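Structural protein (unclassified Rudivirus, PDB 6WQ0) self-assembles into the helical nucleocapsid of a rod-shaped archaeal virus, wrapping around the genomic DNA and holding it in the A-form. Local coordinates at a contact of chain A with DNA and the interface of chains A and B. Numbering follows the deposited sequence. Chains: chain A/B, Structural protein.

Contact 1: a contact of chain A with DNA. Residues chain A 41, 44-45, 48. With nucleotides of chain C.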
# COMPACT_ATOMS: atom_id res chain seq x y z
N ALA A 41 -65.24 2.96 7.45
CA ALA A 41 -65.73 3.05 8.83
C ALA A 41 -66.09 4.48 9.20
O ALA A 41 -67.13 4.72 9.83
CB ALA A 41 -64.68 2.50 9.79
N ASN A 44 -69.44 5.23 7.50
CA ASN A 44 -70.59 4.63 8.17
C ASN A 44 -70.92 5.36 9.46
O ASN A 44 -72.10 5.59 9.78
CB ASN A 44 -70.33 3.15 8.46
CG ASN A 44 -70.28 2.31 7.20
OD1 ASN A 44 -71.04 2.53 6.27
ND2 ASN A 44 -69.38 1.35 7.17
N PHE A 45 -69.89 5.72 10.23
CA PHE A 45 -70.10 6.51 11.44
C PHE A 45 -70.81 7.82 11.12
O PHE A 45 -71.82 8.16 11.75
CB PHE A 45 -68.75 6.76 12.11
CG PHE A 45 -68.85 7.17 13.55
CD1 PHE A 45 -68.84 6.23 14.55
CD2 PHE A 45 -68.94 8.50 13.89
CE1 PHE A 45 -68.93 6.61 15.87
CE2 PHE A 45 -69.03 8.89 15.21
CZ PHE A 45 -69.02 7.94 16.20
N ASN A 48 -74.52 7.34 10.20
CA ASN A 48 -75.50 6.80 11.13
C ASN A 48 -75.60 7.50 12.48
O ASN A 48 -76.69 7.56 13.03
CB ASN A 48 -75.22 5.31 11.37
CG ASN A 48 -75.55 4.47 10.17
OD1 ASN A 48 -76.72 4.33 9.81
ND2 ASN A 48 -74.54 3.91 9.53
P DT C 146 -77.52 0.69 16.38
OP1 DT C 146 -78.27 0.72 15.12
OP2 DT C 146 -77.16 -0.61 16.97
O5' DT C 146 -76.16 1.52 16.23
C5' DT C 146 -76.16 2.80 15.61
C4' DT C 146 -74.77 3.41 15.59
O4' DT C 146 -74.29 3.64 16.94
C3' DT C 146 -73.68 2.56 14.98
O3' DT C 146 -73.73 2.60 13.57
C2' DT C 146 -72.44 3.26 15.52
C1' DT C 146 -72.87 3.62 16.94
N1 DT C 146 -72.39 2.64 17.96
C2 DT C 146 -71.11 2.74 18.47
O2 DT C 146 -70.32 3.60 18.13
N3 DT C 146 -70.78 1.78 19.38
C4 DT C 146 -71.58 0.76 19.83
O4 DT C 146 -71.19 -0.05 20.66
C5 DT C 146 -72.90 0.71 19.26
C7 DT C 146 -73.86 -0.36 19.67
C6 DT C 146 -73.23 1.64 18.37
P DA C 147 -73.07 1.41 12.72
OP1 DA C 147 -73.41 1.60 11.30
OP2 DA C 147 -73.41 0.16 13.40
O5' DA C 147 -71.50 1.62 12.88
C5' DA C 147 -70.82 2.53 12.06
C4' DA C 147 -69.35 2.58 12.41
O4' DA C 147 -69.18 2.93 13.80
C3' DA C 147 -68.61 1.28 12.30
O3' DA C 147 -68.33 0.97 10.96
C2' DA C 147 -67.36 1.62 13.08
C1' DA C 147 -67.96 2.36 14.27
N9 DA C 147 -68.25 1.48 15.39
C8 DA C 147 -69.47 1.03 15.79
N7 DA C 147 -69.43 0.24 16.83
C5 DA C 147 -68.09 0.15 17.12
C6 DA C 147 -67.39 -0.56 18.10
N6 DA C 147 -67.98 -1.33 19.01
N1 DA C 147 -66.05 -0.44 18.12
C2 DA C 147 -65.46 0.33 17.20
N3 DA C 147 -66.02 1.03 16.22
C4 DA C 147 -67.35 0.90 16.24
P DT C 148 -68.29 -0.55 10.48
OP1 DT C 148 -68.07 -0.52 9.03
OP2 DT C 148 -69.47 -1.24 11.01
O5' DT C 148 -66.99 -1.17 11.18
C5' DT C 148 -65.71 -0.76 10.74
C4' DT C 148 -64.60 -1.30 11.64
O4' DT C 148 -64.84 -0.93 13.02
C3' DT C 148 -64.47 -2.79 11.72
O3' DT C 148 -63.89 -3.32 10.55
C2' DT C 148 -63.54 -2.90 12.91
C1' DT C 148 -64.13 -1.85 13.85
N1 DT C 148 -65.06 -2.44 14.84
C2 DT C 148 -64.55 -3.16 15.89
O2 DT C 148 -63.36 -3.33 16.07
N3 DT C 148 -65.48 -3.67 16.73
C4 DT C 148 -66.84 -3.56 16.62
O4 DT C 148 -67.61 -4.06 17.43
C5 DT C 148 -67.31 -2.79 15.49
C7 DT C 148 -68.77 -2.60 15.27
C6 DT C 148 -66.41 -2.28 14.67

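Contact 2: the interface of chains A and B. Residues chain A 31, 34-35, 38, 41; chain B 21, 24-25.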
# COMPACT_ATOMS: atom_id res chain seq x y z
N SER A 31 -52.71 -3.96 11.27
CA SER A 31 -52.42 -2.66 10.67
C SER A 31 -53.03 -2.55 9.28
O SER A 31 -53.71 -1.57 8.97
CB SER A 31 -50.91 -2.45 10.62
OG SER A 31 -50.57 -1.45 9.68
N LEU A 34 -57.06 -2.57 9.42
CA LEU A 34 -57.66 -1.35 9.95
C LEU A 34 -57.37 -0.15 9.07
O LEU A 34 -58.25 0.70 8.86
CB LEU A 34 -57.17 -1.12 11.38
CG LEU A 34 -57.57 -2.22 12.38
CD1 LEU A 34 -57.00 -1.94 13.75
CD2 LEU A 34 -59.07 -2.37 12.44
N THR A 35 -56.15 -0.05 8.54
CA THR A 35 -55.84 1.05 7.63
C THR A 35 -56.68 0.99 6.37
O THR A 35 -57.10 2.03 5.85
CB THR A 35 -54.35 1.02 7.30
OG1 THR A 35 -53.59 1.39 8.46
CG2 THR A 35 -54.02 1.98 6.18
N ALA A 38 -60.41 1.99 7.31
CA ALA A 38 -60.62 3.27 7.99
C ALA A 38 -61.59 4.21 7.27
O ALA A 38 -62.51 4.73 7.93
CB ALA A 38 -59.27 3.94 8.23
N ALA A 41 -65.24 2.96 7.45
CA ALA A 41 -65.73 3.05 8.83
C ALA A 41 -66.09 4.48 9.20
O ALA A 41 -67.13 4.72 9.83
CB ALA A 41 -64.68 2.50 9.79
N PHE B 21 -59.56 5.67 16.78
CA PHE B 21 -59.49 4.69 15.70
C PHE B 21 -58.21 4.87 14.88
O PHE B 21 -57.58 3.89 14.48
CB PHE B 21 -60.72 4.81 14.80
CG PHE B 21 -60.93 3.63 13.89
CD1 PHE B 21 -61.71 2.56 14.29
CD2 PHE B 21 -60.35 3.59 12.64
CE1 PHE B 21 -61.90 1.48 13.46
CE2 PHE B 21 -60.54 2.51 11.81
CZ PHE B 21 -61.31 1.46 12.22
N PHE B 24 -55.41 3.41 17.02
CA PHE B 24 -55.38 1.96 17.06
C PHE B 24 -54.92 1.34 15.74
O PHE B 24 -54.53 0.17 15.73
CB PHE B 24 -56.77 1.42 17.43
CG PHE B 24 -56.77 -0.02 17.84
CD1 PHE B 24 -56.08 -0.44 18.96
CD2 PHE B 24 -57.48 -0.96 17.11
CE1 PHE B 24 -56.08 -1.76 19.33
CE2 PHE B 24 -57.47 -2.28 17.48
CZ PHE B 24 -56.78 -2.68 18.59
N SER B 25 -54.96 2.09 14.64
CA SER B 25 -54.52 1.57 13.35
C SER B 25 -53.01 1.49 13.22
O SER B 25 -52.52 0.91 12.25
CB SER B 25 -55.07 2.45 12.23
OG SER B 25 -56.45 2.21 12.03

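Contact 1: a contact of chain A with DNA
One face of helix 27-48 of chain A lies along the sugar-phosphate backbone of the strand DT146-DA147-DT148, with A:Ala41, A:Asn44, A:Phe45 and A:Asn48 following the strand in reverse order. A:Asn44 can be traced outward from the helix. Its CB packs on the deoxyribose C5' of DA147 at 3.7 Å. The first torsion sets CG beside the backbone N and anti to the carbonyl carbon (chi1 -69°), and the carboxamide then reaches across to the next phosphate. There ND2 donates a hydrogen bond to OP1, a non-bridging oxygen of the DT148 phosphate, at 2.9 Å. The bond is bent, with 135° at the hydrogen, and the oxygen lies somewhat out of the amide plane. One helical turn earlier, the methyl CB of A:Ala41 sits against C5' of DT148 at 3.6 Å.

In A:Phe45, CG is instead anti to the backbone N (chi1 -162°), which carries the ring alongside the sugar of DA147. The ring meets it with its edge: the deoxyribose ring oxygen O4' of DA147 lies in the ring plane, 3.4 Å from CD1. All four side chains mainly address sugars and phosphates, as suits a coat protein that must cover DNA of any sequence and shield it from water. A:Asn48, the last residue of the helix, turns its amide back, and ND2 donates to the main-chain O of A:Asn44 at 3.0 Å, from above the carbonyl plane. The same ND2 lies 3.1 Å from OP1 of the DA147 phosphate, but its N-H points elsewhere and makes no hydrogen bond there.

Contact 2: the interface of chains A and B
A helix-to-helix packing between two copies of the coat protein forms this site: helix 27-48 of chain A receives the C-terminal end of helix 10-24 of chain B and the first residue beyond it, B:Ser25. Contact across the patch is by van der Waals packing, with no polar pair within bonding reach. A:Leu34 supplies much of it. Its CG stands beside the backbone N (chi1 -63°); the two side chains cross obliquely, and the branch CD1 comes against the CD2-CE2 side of the B:Phe24 ring, 3.5 Å from CD2 and 3.8 Å from CE2.

The base of the same leucine meets B:Ser25, whose hydroxyl OG lies 3.5 Å from A:Leu34 CB. That hydroxyl is turned back to its own chain: with OG beside the backbone N (chi1 -74°), it donates to the main-chain O of B:Phe21 at 3.2 Å, approaching from above the carbonyl plane. The bond gives the serine oxygen a partner within its own helix end while its flank packs on the leucine. B:Phe21, its CG anti to the backbone N (chi1 -165°), sends its ring toward the small residues of the partner helix. The ring atom CE2 comes to 3.9 Å from A:Ala38 CA, and CZ faces the methyl CB of A:Ala41 at 4.3 Å. The short side chain of A:Ala38 appears to let the ring come close to the helix backbone there. A:Ser31 and A:Thr35 border B:Ser25 more loosely.

The whole interface is two-fold symmetric, so the patch recurs with the chains exchanged, each protomer offering the end of its helix 10-24 to the middle of the other's helix 27-48.

Contact 1 and contact 2 lie on the same helix, 27-48 of chain A, with their C-alpha centres about 13 Å apart. Contact 2 occupies the earlier and middle turns and contact 1 the last turns; A:Ala41 belongs to both: its methyl packs on the DNA and lies more loosely beside the partner subunit. One continuous helix takes part in both subunit pairing and DNA binding, and may couple the two; by the two-fold symmetry of the protein interface, helix 27-48 of chain B is expected to serve the DNA likewise. Repeated through the 46 copies, this would link coat assembly to covering of the DNA backbone.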